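Local structure of flavin prenyltransferase UbiX (Aquifex aeolicus, 2EJB) at residues Q2-C7 / G84-P89; S30-I35 / N60-E65; A151-Y156 / N167-K172; S77-Y82 / E117-V122. The protein probably transfers a dimethylallyl group from dimethylallyl phosphate to N5 and C6 of FMN, making the prenylated flavin cofactor used by UbiD decarboxylases. All coordinates share one frame; numbering follows the deposited sequence.

Interaction 1: Q2-C7 / G84-P89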
loop_
_atom_site.group_PDB
_atom_site.type_symbol
_atom_site.label_atom_id
_atom_site.label_comp_id
_atom_site.label_asym_id
_atom_site.label_seq_id
_atom_site.Cartn_x
_atom_site.Cartn_y
_atom_site.Cartn_z
ATOM N N GLN A 2 12.176 -4.130 -27.162
ATOM C CA GLN A 2 11.101 -5.054 -26.829
ATOM C C GLN A 2 9.748 -4.365 -26.660
ATOM O O GLN A 2 9.650 -3.134 -26.633
ATOM C CB GLN A 2 11.441 -5.863 -25.566
ATOM C CG GLN A 2 12.723 -5.454 -24.850
ATOM C CD GLN A 2 13.202 -6.492 -23.847
ATOM O OE1 GLN A 2 12.417 -7.024 -23.067
ATOM N NE2 GLN A 2 14.497 -6.789 -23.874
ATOM N N LYS A 3 8.703 -5.179 -26.567
ATOM C CA LYS A 3 7.348 -4.678 -26.408
ATOM C C LYS A 3 6.896 -4.747 -24.958
ATOM O O LYS A 3 7.249 -5.668 -24.222
ATOM C CB LYS A 3 6.390 -5.494 -27.277
ATOM C CG LYS A 3 6.646 -5.374 -28.767
ATOM C CD LYS A 3 5.717 -6.281 -29.543
ATOM C CE LYS A 3 5.674 -5.908 -31.013
ATOM N NZ LYS A 3 6.999 -6.052 -31.675
ATOM N N ILE A 4 6.107 -3.763 -24.558
ATOM C CA ILE A 4 5.572 -3.701 -23.208
ATOM C C ILE A 4 4.091 -3.376 -23.323
ATOM O O ILE A 4 3.682 -2.596 -24.185
ATOM C CB ILE A 4 6.257 -2.592 -22.367
ATOM C CG1 ILE A 4 7.698 -2.991 -22.039
ATOM C CG2 ILE A 4 5.478 -2.355 -21.083
ATOM C CD1 ILE A 4 7.816 -4.190 -21.120
ATOM N N ALA A 5 3.290 -3.995 -22.467
ATOM C CA ALA A 5 1.858 -3.756 -22.459
ATOM C C ALA A 5 1.537 -2.981 -21.186
ATOM O O ALA A 5 1.965 -3.365 -20.100
ATOM C CB ALA A 5 1.105 -5.079 -22.480
ATOM N N LEU A 6 0.799 -1.886 -21.328
ATOM C CA LEU A 6 0.433 -1.055 -20.189
ATOM C C LEU A 6 -1.054 -0.748 -20.201
ATOM O O LEU A 6 -1.587 -0.203 -21.175
ATOM C CB LEU A 6 1.228 0.259 -20.204
ATOM C CG LEU A 6 0.893 1.323 -19.144
ATOM C CD1 LEU A 6 1.037 0.751 -17.731
ATOM C CD2 LEU A 6 1.824 2.508 -19.320
ATOM N N CYS A 7 -1.717 -1.114 -19.112
ATOM C CA CYS A 7 -3.144 -0.880 -18.956
ATOM C C CYS A 7 -3.340 0.069 -17.785
ATOM O O CYS A 7 -2.765 -0.133 -16.711
ATOM C CB CYS A 7 -3.875 -2.191 -18.670
ATOM S SG CYS A 7 -3.637 -3.485 -19.917
ATOM N N GLY A 84 6.506 -7.950 -20.634
ATOM C CA GLY A 84 5.632 -7.954 -19.474
ATOM C C GLY A 84 4.383 -7.115 -19.650
ATOM O O GLY A 84 4.249 -6.348 -20.610
ATOM N N VAL A 85 3.452 -7.267 -18.720
ATOM C CA VAL A 85 2.213 -6.514 -18.765
ATOM C C VAL A 85 2.001 -5.763 -17.469
ATOM O O VAL A 85 2.010 -6.359 -16.389
ATOM C CB VAL A 85 0.997 -7.427 -18.982
ATOM C CG1 VAL A 85 -0.291 -6.619 -18.841
ATOM C CG2 VAL A 85 1.071 -8.062 -20.358
ATOM N N TYR A 86 1.815 -4.453 -17.585
ATOM C CA TYR A 86 1.566 -3.597 -16.431
ATOM C C TYR A 86 0.107 -3.179 -16.397
ATOM O O TYR A 86 -0.494 -2.899 -17.438
ATOM C CB TYR A 86 2.405 -2.314 -16.486
ATOM C CG TYR A 86 3.876 -2.487 -16.184
ATOM C CD1 TYR A 86 4.837 -2.285 -17.176
ATOM C CD2 TYR A 86 4.311 -2.824 -14.905
ATOM C CE1 TYR A 86 6.195 -2.414 -16.899
ATOM C CE2 TYR A 86 5.665 -2.955 -14.618
ATOM C CZ TYR A 86 6.601 -2.747 -15.620
ATOM O OH TYR A 86 7.942 -2.867 -15.344
ATOM N N VAL A 87 -0.453 -3.147 -15.195
ATOM C CA VAL A 87 -1.822 -2.702 -14.970
ATOM C C VAL A 87 -1.601 -1.692 -13.850
ATOM O O VAL A 87 -1.672 -2.017 -12.659
ATOM C CB VAL A 87 -2.743 -3.850 -14.496
ATOM C CG1 VAL A 87 -4.135 -3.311 -14.209
ATOM C CG2 VAL A 87 -2.823 -4.930 -15.572
ATOM N N VAL A 88 -1.300 -0.464 -14.266
ATOM C CA VAL A 88 -0.983 0.631 -13.361
ATOM C C VAL A 88 -1.767 1.912 -13.655
ATOM O O VAL A 88 -1.576 2.544 -14.695
ATOM C CB VAL A 88 0.527 0.968 -13.452
ATOM C CG1 VAL A 88 0.873 2.102 -12.499
ATOM C CG2 VAL A 88 1.364 -0.279 -13.158
ATOM N N PRO A 89 -2.683 2.293 -12.753
ATOM C CA PRO A 89 -2.970 1.566 -11.514
ATOM C C PRO A 89 -4.022 0.498 -11.785
ATOM O O PRO A 89 -4.748 0.577 -12.771
ATOM C CB PRO A 89 -3.494 2.657 -10.590
ATOM C CG PRO A 89 -4.269 3.521 -11.537
ATOM C CD PRO A 89 -3.342 3.614 -12.748
#

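Interaction 2: S30-I35 / N60-E65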
loop_
_atom_site.group_PDB
_atom_site.type_symbol
_atom_site.label_atom_id
_atom_site.label_comp_id
_atom_site.label_asym_id
_atom_site.label_seq_id
_atom_site.Cartn_x
_atom_site.Cartn_y
_atom_site.Cartn_z
ATOM N N SER A 30 8.499 -0.154 -27.047
ATOM C CA SER A 30 7.323 -0.003 -27.901
ATOM C C SER A 30 6.160 -0.300 -26.975
ATOM O O SER A 30 5.947 -1.446 -26.584
ATOM C CB SER A 30 7.336 -1.011 -29.051
ATOM O OG SER A 30 8.180 -0.569 -30.099
ATOM N N VAL A 31 5.408 0.731 -26.614
ATOM C CA VAL A 31 4.305 0.540 -25.692
ATOM C C VAL A 31 2.917 0.420 -26.294
ATOM O O VAL A 31 2.482 1.256 -27.085
ATOM C CB VAL A 31 4.271 1.666 -24.640
ATOM C CG1 VAL A 31 3.155 1.411 -23.637
ATOM C CG2 VAL A 31 5.614 1.754 -23.936
ATOM N N ASP A 32 2.233 -0.650 -25.905
ATOM C CA ASP A 32 0.864 -0.892 -26.324
ATOM C C ASP A 32 0.061 -0.453 -25.105
ATOM O O ASP A 32 0.171 -1.038 -24.024
ATOM C CB ASP A 32 0.653 -2.376 -26.636
ATOM C CG ASP A 32 1.094 -2.738 -28.046
ATOM O OD1 ASP A 32 0.498 -2.207 -29.003
ATOM O OD2 ASP A 32 2.031 -3.546 -28.200
ATOM N N LEU A 33 -0.734 0.591 -25.285
ATOM C CA LEU A 33 -1.503 1.164 -24.196
ATOM C C LEU A 33 -3.005 0.953 -24.234
ATOM O O LEU A 33 -3.643 1.081 -25.278
ATOM C CB LEU A 33 -1.220 2.665 -24.137
ATOM C CG LEU A 33 -2.019 3.486 -23.131
ATOM C CD1 LEU A 33 -1.661 3.063 -21.711
ATOM C CD2 LEU A 33 -1.708 4.960 -23.349
ATOM N N VAL A 34 -3.566 0.630 -23.076
ATOM C CA VAL A 34 -5.004 0.448 -22.956
ATOM C C VAL A 34 -5.439 1.382 -21.840
ATOM O O VAL A 34 -4.930 1.295 -20.721
ATOM C CB VAL A 34 -5.397 -0.991 -22.551
ATOM C CG1 VAL A 34 -6.908 -1.135 -22.625
ATOM C CG2 VAL A 34 -4.725 -2.009 -23.453
ATOM N N ILE A 35 -6.369 2.281 -22.146
ATOM C CA ILE A 35 -6.863 3.227 -21.154
ATOM C C ILE A 35 -8.360 3.066 -20.957
ATOM O O ILE A 35 -9.133 3.183 -21.909
ATOM C CB ILE A 35 -6.593 4.677 -21.581
ATOM C CG1 ILE A 35 -5.129 4.833 -21.989
ATOM C CG2 ILE A 35 -6.916 5.622 -20.430
ATOM C CD1 ILE A 35 -4.789 6.199 -22.541
ATOM N N ASN A 60 6.314 5.942 -30.440
ATOM C CA ASN A 60 6.047 4.509 -30.503
ATOM C C ASN A 60 4.988 3.943 -29.563
ATOM O O ASN A 60 5.165 2.863 -29.009
ATOM C CB ASN A 60 7.358 3.725 -30.333
ATOM C CG ASN A 60 8.431 4.185 -31.289
ATOM O OD1 ASN A 60 8.138 4.584 -32.412
ATOM N ND2 ASN A 60 9.683 4.122 -30.855
ATOM N N VAL A 61 3.889 4.662 -29.382
ATOM C CA VAL A 61 2.832 4.159 -28.524
ATOM C C VAL A 61 1.627 3.799 -29.391
ATOM O O VAL A 61 1.151 4.619 -30.182
ATOM C CB VAL A 61 2.410 5.197 -27.467
ATOM C CG1 VAL A 61 1.319 4.618 -26.583
ATOM C CG2 VAL A 61 3.612 5.602 -26.628
ATOM N N ARG A 62 1.158 2.561 -29.258
ATOM C CA ARG A 62 0.001 2.089 -30.007
ATOM C C ARG A 62 -1.117 1.929 -28.995
ATOM O O ARG A 62 -0.996 1.169 -28.032
ATOM C CB ARG A 62 0.312 0.754 -30.695
ATOM C CG ARG A 62 -0.843 0.196 -31.518
ATOM C CD ARG A 62 -0.415 -0.967 -32.411
ATOM N NE ARG A 62 0.263 -2.023 -31.665
ATOM C CZ ARG A 62 0.521 -3.234 -32.148
ATOM N NH1 ARG A 62 0.154 -3.554 -33.383
ATOM N NH2 ARG A 62 1.148 -4.131 -31.397
ATOM N N ILE A 63 -2.199 2.663 -29.211
ATOM C CA ILE A 63 -3.339 2.636 -28.308
ATOM C C ILE A 63 -4.420 1.663 -28.746
ATOM O O ILE A 63 -4.758 1.585 -29.927
ATOM C CB ILE A 63 -3.962 4.035 -28.174
ATOM C CG1 ILE A 63 -2.897 5.024 -27.697
ATOM C CG2 ILE A 63 -5.136 3.996 -27.201
ATOM C CD1 ILE A 63 -3.385 6.452 -27.608
ATOM N N HIS A 64 -4.963 0.929 -27.781
ATOM C CA HIS A 64 -6.014 -0.047 -28.046
ATOM C C HIS A 64 -7.269 0.309 -27.256
ATOM O O HIS A 64 -7.190 0.682 -26.083
ATOM C CB HIS A 64 -5.538 -1.446 -27.650
ATOM C CG HIS A 64 -4.255 -1.859 -28.301
ATOM N ND1 HIS A 64 -4.190 -2.849 -29.255
ATOM C CD2 HIS A 64 -2.987 -1.406 -28.138
ATOM C CE1 HIS A 64 -2.934 -2.992 -29.654
ATOM N NE2 HIS A 64 -2.189 -2.129 -28.992
ATOM N N GLU A 65 -8.423 0.189 -27.903
ATOM C CA GLU A 65 -9.699 0.492 -27.263
ATOM C C GLU A 65 -9.995 -0.505 -26.154
ATOM O O GLU A 65 -9.891 -1.716 -26.351
ATOM C CB GLU A 65 -10.830 0.463 -28.292
ATOM C CG GLU A 65 -10.860 1.673 -29.201
ATOM C CD GLU A 65 -11.305 2.925 -28.475
ATOM O OE1 GLU A 65 -10.629 3.333 -27.509
ATOM O OE2 GLU A 65 -12.338 3.504 -28.870
HETATM O O HOH W 1 -7.672 2.721 -24.591
HETATM O O HOH W 2 -10.635 3.331 -24.616
#

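Interaction 3: A151-Y156 / N167-K172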
loop_
_atom_site.group_PDB
_atom_site.type_symbol
_atom_site.label_atom_id
_atom_site.label_comp_id
_atom_site.label_asym_id
_atom_site.label_seq_id
_atom_site.Cartn_x
_atom_site.Cartn_y
_atom_site.Cartn_z
ATOM N N ALA A 151 0.700 0.714 -3.981
ATOM C CA ALA A 151 1.221 2.056 -4.197
ATOM C C ALA A 151 1.553 2.623 -2.819
ATOM O O ALA A 151 0.845 3.484 -2.303
ATOM C CB ALA A 151 0.183 2.924 -4.905
ATOM N N SER A 152 2.628 2.112 -2.219
ATOM C CA SER A 152 3.060 2.551 -0.892
ATOM C C SER A 152 4.481 3.098 -0.958
ATOM O O SER A 152 5.449 2.374 -0.691
ATOM C CB SER A 152 3.013 1.373 0.097
ATOM O OG SER A 152 1.724 0.779 0.138
ATOM N N PRO A 153 4.633 4.386 -1.313
ATOM C CA PRO A 153 5.985 4.936 -1.387
ATOM C C PRO A 153 6.688 4.891 -0.040
ATOM O O PRO A 153 6.048 4.930 1.007
ATOM C CB PRO A 153 5.751 6.361 -1.886
ATOM C CG PRO A 153 4.397 6.681 -1.348
ATOM C CD PRO A 153 3.632 5.420 -1.617
ATOM N N ALA A 154 8.006 4.790 -0.071
ATOM C CA ALA A 154 8.777 4.755 1.159
ATOM C C ALA A 154 9.549 6.061 1.308
ATOM O O ALA A 154 9.565 6.881 0.396
ATOM C CB ALA A 154 9.720 3.595 1.132
ATOM N N PHE A 155 10.183 6.250 2.461
ATOM C CA PHE A 155 10.951 7.459 2.717
ATOM C C PHE A 155 12.450 7.185 2.797
ATOM O O PHE A 155 13.190 7.974 3.378
ATOM C CB PHE A 155 10.480 8.121 4.019
ATOM C CG PHE A 155 9.040 8.570 3.993
ATOM C CD1 PHE A 155 8.001 7.641 4.028
ATOM C CD2 PHE A 155 8.724 9.923 3.922
ATOM C CE1 PHE A 155 6.669 8.056 3.992
ATOM C CE2 PHE A 155 7.395 10.350 3.885
ATOM C CZ PHE A 155 6.363 9.414 3.920
ATOM N N TYR A 156 12.899 6.075 2.217
ATOM C CA TYR A 156 14.317 5.734 2.241
ATOM C C TYR A 156 15.144 6.886 1.688
ATOM O O TYR A 156 16.052 7.389 2.345
ATOM C CB TYR A 156 14.622 4.502 1.377
ATOM C CG TYR A 156 13.882 3.227 1.709
ATOM C CD1 TYR A 156 12.790 2.826 0.949
ATOM C CD2 TYR A 156 14.289 2.403 2.761
ATOM C CE1 TYR A 156 12.117 1.630 1.217
ATOM C CE2 TYR A 156 13.624 1.212 3.040
ATOM C CZ TYR A 156 12.538 0.832 2.266
ATOM O OH TYR A 156 11.875 -0.345 2.534
ATOM N N ASN A 167 8.030 8.683 -8.451
ATOM C CA ASN A 167 9.190 8.070 -9.083
ATOM C C ASN A 167 9.633 6.831 -8.322
ATOM O O ASN A 167 10.106 5.865 -8.919
ATOM C CB ASN A 167 10.339 9.080 -9.169
ATOM C CG ASN A 167 10.159 10.070 -10.306
ATOM O OD1 ASN A 167 9.039 10.350 -10.729
ATOM N ND2 ASN A 167 11.265 10.614 -10.796
ATOM N N PHE A 168 9.490 6.864 -7.000
ATOM C CA PHE A 168 9.867 5.715 -6.180
ATOM C C PHE A 168 9.034 4.509 -6.594
ATOM O O PHE A 168 9.567 3.440 -6.896
ATOM C CB PHE A 168 9.625 5.990 -4.693
ATOM C CG PHE A 168 9.763 4.765 -3.831
ATOM C CD1 PHE A 168 11.018 4.296 -3.454
ATOM C CD2 PHE A 168 8.638 4.036 -3.454
ATOM C CE1 PHE A 168 11.152 3.111 -2.722
ATOM C CE2 PHE A 168 8.760 2.851 -2.724
ATOM C CZ PHE A 168 10.022 2.388 -2.358
ATOM N N VAL A 169 7.718 4.688 -6.609
ATOM C CA VAL A 169 6.812 3.612 -6.979
ATOM C C VAL A 169 7.065 3.153 -8.419
ATOM O O VAL A 169 7.077 1.952 -8.701
ATOM C CB VAL A 169 5.349 4.055 -6.819
ATOM C CG1 VAL A 169 4.415 2.920 -7.203
ATOM C CG2 VAL A 169 5.101 4.483 -5.373
ATOM N N VAL A 170 7.273 4.108 -9.324
ATOM C CA VAL A 170 7.542 3.782 -10.721
ATOM C C VAL A 170 8.840 2.981 -10.830
ATOM O O VAL A 170 8.946 2.062 -11.639
ATOM C CB VAL A 170 7.656 5.058 -11.585
ATOM C CG1 VAL A 170 8.002 4.693 -13.023
ATOM C CG2 VAL A 170 6.344 5.816 -11.553
ATOM N N GLY A 171 9.821 3.332 -10.007
ATOM C CA GLY A 171 11.087 2.622 -10.026
ATOM C C GLY A 171 10.913 1.193 -9.541
ATOM O O GLY A 171 11.573 0.271 -10.027
ATOM N N LYS A 172 10.026 1.014 -8.566
ATOM C CA LYS A 172 9.747 -0.306 -8.023
ATOM C C LYS A 172 9.111 -1.171 -9.105
ATOM O O LYS A 172 9.434 -2.347 -9.248
ATOM C CB LYS A 172 8.799 -0.197 -6.822
ATOM C CG LYS A 172 9.498 -0.167 -5.472
ATOM C CD LYS A 172 10.107 -1.530 -5.170
ATOM C CE LYS A 172 10.692 -1.595 -3.773
ATOM N NZ LYS A 172 11.287 -2.935 -3.489
#

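Interaction 4: S77-Y82 / E117-V122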
loop_
_atom_site.group_PDB
_atom_site.type_symbol
_atom_site.label_atom_id
_atom_site.label_comp_id
_atom_site.label_asym_id
_atom_site.label_seq_id
_atom_site.Cartn_x
_atom_site.Cartn_y
_atom_site.Cartn_z
ATOM N N SER A 77 -0.737 -15.862 -28.799
ATOM C CA SER A 77 0.285 -15.986 -29.831
ATOM C C SER A 77 1.061 -14.679 -29.980
ATOM O O SER A 77 2.244 -14.685 -30.315
ATOM C CB SER A 77 -0.360 -16.368 -31.168
ATOM O OG SER A 77 -1.374 -15.445 -31.529
ATOM N N ARG A 78 0.390 -13.561 -29.721
ATOM C CA ARG A 78 1.019 -12.248 -29.817
ATOM C C ARG A 78 1.646 -11.822 -28.490
ATOM O O ARG A 78 2.767 -11.323 -28.453
ATOM C CB ARG A 78 -0.013 -11.188 -30.224
ATOM C CG ARG A 78 -0.603 -11.354 -31.614
ATOM C CD ARG A 78 0.443 -11.140 -32.692
ATOM N NE ARG A 78 -0.132 -11.233 -34.032
ATOM C CZ ARG A 78 -1.005 -10.367 -34.539
ATOM N NH1 ARG A 78 -1.415 -9.326 -33.823
ATOM N NH2 ARG A 78 -1.473 -10.544 -35.765
ATOM N N LEU A 79 0.914 -12.026 -27.402
ATOM C CA LEU A 79 1.380 -11.620 -26.082
ATOM C C LEU A 79 2.650 -12.291 -25.571
ATOM O O LEU A 79 3.405 -11.684 -24.811
ATOM C CB LEU A 79 0.260 -11.814 -25.056
ATOM C CG LEU A 79 -0.023 -10.690 -24.039
ATOM C CD1 LEU A 79 0.185 -11.212 -22.626
ATOM C CD2 LEU A 79 0.849 -9.467 -24.311
ATOM N N VAL A 80 2.900 -13.528 -25.986
ATOM C CA VAL A 80 4.085 -14.242 -25.518
ATOM C C VAL A 80 5.401 -13.563 -25.888
ATOM O O VAL A 80 6.450 -13.902 -25.346
ATOM C CB VAL A 80 4.116 -15.702 -26.050
ATOM C CG1 VAL A 80 2.885 -16.455 -25.567
ATOM C CG2 VAL A 80 4.189 -15.712 -27.583
ATOM N N HIS A 81 5.350 -12.593 -26.796
ATOM C CA HIS A 81 6.562 -11.901 -27.224
ATOM C C HIS A 81 6.846 -10.604 -26.464
ATOM O O HIS A 81 7.825 -9.913 -26.742
ATOM C CB HIS A 81 6.485 -11.631 -28.728
ATOM C CG HIS A 81 6.382 -12.875 -29.554
ATOM N ND1 HIS A 81 7.404 -13.799 -29.635
ATOM C CD2 HIS A 81 5.373 -13.366 -30.310
ATOM C CE1 HIS A 81 7.026 -14.805 -30.406
ATOM N NE2 HIS A 81 5.798 -14.565 -30.827
ATOM N N TYR A 82 5.991 -10.282 -25.500
ATOM C CA TYR A 82 6.161 -9.071 -24.701
ATOM C C TYR A 82 7.025 -9.342 -23.478
ATOM O O TYR A 82 7.069 -10.460 -22.972
ATOM C CB TYR A 82 4.801 -8.544 -24.245
ATOM C CG TYR A 82 3.977 -7.923 -25.349
ATOM C CD1 TYR A 82 3.667 -6.564 -25.328
ATOM C CD2 TYR A 82 3.514 -8.688 -26.418
ATOM C CE1 TYR A 82 2.918 -5.980 -26.342
ATOM C CE2 TYR A 82 2.759 -8.110 -27.446
ATOM C CZ TYR A 82 2.469 -6.755 -27.396
ATOM O OH TYR A 82 1.739 -6.162 -28.393
ATOM N N GLU A 117 -0.372 -17.575 -20.554
ATOM C CA GLU A 117 0.819 -17.659 -21.401
ATOM C C GLU A 117 2.074 -17.448 -20.562
ATOM O O GLU A 117 3.198 -17.464 -21.081
ATOM C CB GLU A 117 0.768 -16.595 -22.499
ATOM C CG GLU A 117 -0.442 -16.664 -23.419
ATOM C CD GLU A 117 -0.466 -17.901 -24.306
ATOM O OE1 GLU A 117 0.601 -18.504 -24.542
ATOM O OE2 GLU A 117 -1.562 -18.261 -24.784
ATOM N N ARG A 118 1.870 -17.248 -19.261
ATOM C CA ARG A 118 2.958 -17.012 -18.320
ATOM C C ARG A 118 3.784 -15.787 -18.689
ATOM O O ARG A 118 5.007 -15.792 -18.569
ATOM C CB ARG A 118 3.879 -18.234 -18.213
ATOM C CG ARG A 118 3.162 -19.535 -17.878
ATOM C CD ARG A 118 2.345 -19.447 -16.606
ATOM N NE ARG A 118 1.534 -20.648 -16.424
ATOM C CZ ARG A 118 2.030 -21.856 -16.172
ATOM N NH1 ARG A 118 3.342 -22.027 -16.061
ATOM N NH2 ARG A 118 1.219 -22.897 -16.051
ATOM N N VAL A 119 3.113 -14.742 -19.160
ATOM C CA VAL A 119 3.790 -13.491 -19.485
ATOM C C VAL A 119 3.781 -12.680 -18.189
ATOM O O VAL A 119 2.741 -12.566 -17.527
ATOM C CB VAL A 119 3.030 -12.704 -20.578
ATOM C CG1 VAL A 119 3.585 -11.285 -20.682
ATOM C CG2 VAL A 119 3.151 -13.425 -21.919
ATOM N N PRO A 120 4.934 -12.115 -17.802
ATOM C CA PRO A 120 4.978 -11.329 -16.567
ATOM C C PRO A 120 3.801 -10.358 -16.456
ATOM O O PRO A 120 3.508 -9.607 -17.391
ATOM C CB PRO A 120 6.325 -10.618 -16.665
ATOM C CG PRO A 120 7.183 -11.649 -17.381
ATOM C CD PRO A 120 6.248 -12.126 -18.474
ATOM N N LEU A 121 3.125 -10.395 -15.312
ATOM C CA LEU A 121 1.977 -9.528 -15.048
ATOM C C LEU A 121 2.245 -8.745 -13.764
ATOM O O LEU A 121 2.466 -9.335 -12.702
ATOM C CB LEU A 121 0.704 -10.364 -14.888
ATOM C CG LEU A 121 -0.563 -9.579 -14.522
ATOM C CD1 LEU A 121 -0.943 -8.617 -15.658
ATOM C CD2 LEU A 121 -1.695 -10.545 -14.243
ATOM N N VAL A 122 2.221 -7.419 -13.860
ATOM C CA VAL A 122 2.489 -6.571 -12.700
ATOM C C VAL A 122 1.332 -5.614 -12.410
ATOM O O VAL A 122 0.908 -4.854 -13.281
ATOM C CB VAL A 122 3.784 -5.760 -12.915
ATOM C CG1 VAL A 122 4.202 -5.086 -11.623
ATOM C CG2 VAL A 122 4.893 -6.678 -13.423
#

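Interaction 1: Q2-C7 / G84-P89
Four backbone hydrogen bonds join strand 3-7 to the chain from Gly84 to Val88. The straightest runs from Tyr86 N to Ala5 O (2.7 Å, 177° at the hydrogen), lying in the carbonyl plane. Ala5 N approaches Gly84 O almost along the C=O axis at 3.1 Å. Cys7 N reaches Tyr86 O at 2.7 Å from above the carbonyl plane, and the last bond, Val88 N to Cys7 O at 2.9 Å, is clearly bent (134°). CA-H groups of Val85 and Val87 also lean on the oxygens of Ala5 and Cys7. The strands are parallel and stand side by side in the middle of a Rossmann-like sheet, where strand order switches direction; beyond their C-terminal ends lie Ala11 and Thr94, predicted to bind FMN. The apolar contacts divide between two faces. On one, Leu6, its CG anti to the backbone N, places CD1 3.6 Å from Tyr86 CB, while Ile4 CG2 meets the edge of the Tyr86 ring at CD1 (4.0 Å). Helix 14-26 packs over this face, and Tyr86 OH bonds Leu173 O. On the other, Ala5 CB rests against Val85 CG2 at 3.7 Å.

Interaction 2: S30-I35 / N60-E65
A buried carboxylate clasped by a histidine and an arginine marks the pairing of an edge strand of the chain's sheet, 61-65, with strand 30-35. Asp32, Arg62 and His64 lie on one face of this parallel pair, and Asp32 OD1 accepts from both partners. Arg62 NE reaches it at 2.7 Å on the syn lone pair, forming a salt bridge; the guanidinium, carried out by a chain bent only at chi3 (53°), is turned 35° from the carboxylate plane, and its NH2 adds weak bonds to both oxygens. His64 NE2 also lies 2.7 Å from Asp32 OD1, but it comes from above the carboxylate, the imidazole edge pointing at the oxygen with the two planes 66° apart. Such a His-carboxylate bond, beside a positive guanidinium and with Tyr82 OH bonded to OD2, would probably keep Asp32 ionised. The backbone ladder runs from Val31 N on Asn60 O to His64 N on Leu33 O (2.8 Å). Past it the strands separate, and a water accepts from Ile35 N at 2.8 Å and probably donates to His64 O. On the reverse face Leu33 CB touches Val61 CG1 at 4.0 Å. Strand 30-35 is bonded on its other side to strand 3-8; helix 14-26 packs on Val31, and helix 106-117 reaches Val34 and His64.

Interaction 3: A151-Y156 / N167-K172
The irregular chain of 151-156, extended around Pro153 and Ala154 and turning at Phe155 and Tyr156, passes alongside helix 162-176, drawing closest at Pro153 and Val169, whose CA atoms are 5.8 Å apart. The contact is made by van der Waals packing, and Phe168 does most of the work. With CG anti to the backbone N (chi1 170°), its ring projects from the helix and lies against the loop: Ala154 N sits over one face, displaced toward the rim and 3.4 Å from Phe168 CE2. The CA of Pro153 comes obliquely to the same ring, 3.5 Å from Phe168 CD2, and the methyl of Ala154 touches the far tip, CB to Phe168 CZ at 3.7 Å. Tyr156, which is poorly ordered, turns a ring edge to the phenylalanine, its CD1 4.0 Å from Phe168 CE1; the two side chains cross obliquely. Next to it on the helix, Val169 lies side by side with Pro153, its CG2 4.0 Å from Pro153 CB. Tyr156 and Lys172 are both predicted to bind dimethylallyl phosphate, so this packing sets the loop and helix that carry them against each other. Bonds to the second subunit are consistent with a site at the subunit interface: Lys172 NZ bonds Ala128 O of that subunit, Ser152 O takes a bond from its Arg126, and Ser152 OG pairs with its counterpart there. Within the chain, Ala151 leaves strand 147-150 bonded to Val125 of the adjacent strand, while Val169 packs on Tyr16 of helix 14-26 and on Leu124 of strand 121-125.

Interaction 4: S77-Y82 / E117-V122
Tyr82 OH is held by a hydrogen bond to Asp32 OD2, outside the two segments. Leu79 O, within them, takes one bond, from Tyr82 N at 3.0 Å, which closes a type I beta turn at the end of helix 76-79. A methyl rests against the same oxygen from the other segment, with Val119 CG2 3.4 Å from Leu79 O. The side chain of Leu79 works in two directions. Its CD1 meets Val119, 3.8 Å from CG2 and nearly as near to CB and CG1, so that the leucine tip is set obliquely into the fork of the valine; CD2 lies over a face of the Tyr82 ring. The leucine torsions lie off the staggered positions (chi1 -135°, chi2 -119°). Val119, its CG1 anti to the backbone N, supplies the largest share of the contact. Toward the outside, Val80 CG1 lies against Glu117, 3.2 Å from OE1 and 3.7 Å from CB, because the glutamate chain bends at chi2 (-67°) and folds back across the valine methyl. Arg118, with positive phi, ends helix 106-117 in a Schellman motif and swings the chain toward strand 121-125. Far from the annotated sites, this is the packing of two helix-to-strand turns at the N-terminal ends of neighbouring parallel strands in a Rossmann-like fold.

From the N terminus, strand 3-8 must wait for its partner in interaction 1 until 84-89. Within that span 30-35 meets 60-65, so interaction 2 closes a smaller loop that lies wholly inside it and pairs edge strand 61-65 with 30-35, which is itself bonded to 3-8. Interaction 4 opens at 77-82, before interaction 1 has closed, and ends at 117-122, so the two cross; together they tie strands 82-90 and 121-125 to the first half of the sheet. Tyr82 OH, 2.6 Å from Asp32 OD2, links interactions 4 and 2 directly. Interaction 3 follows in series, joining the loop after the last strand to helix 162-176, about 24 Å from interaction 2 between centres.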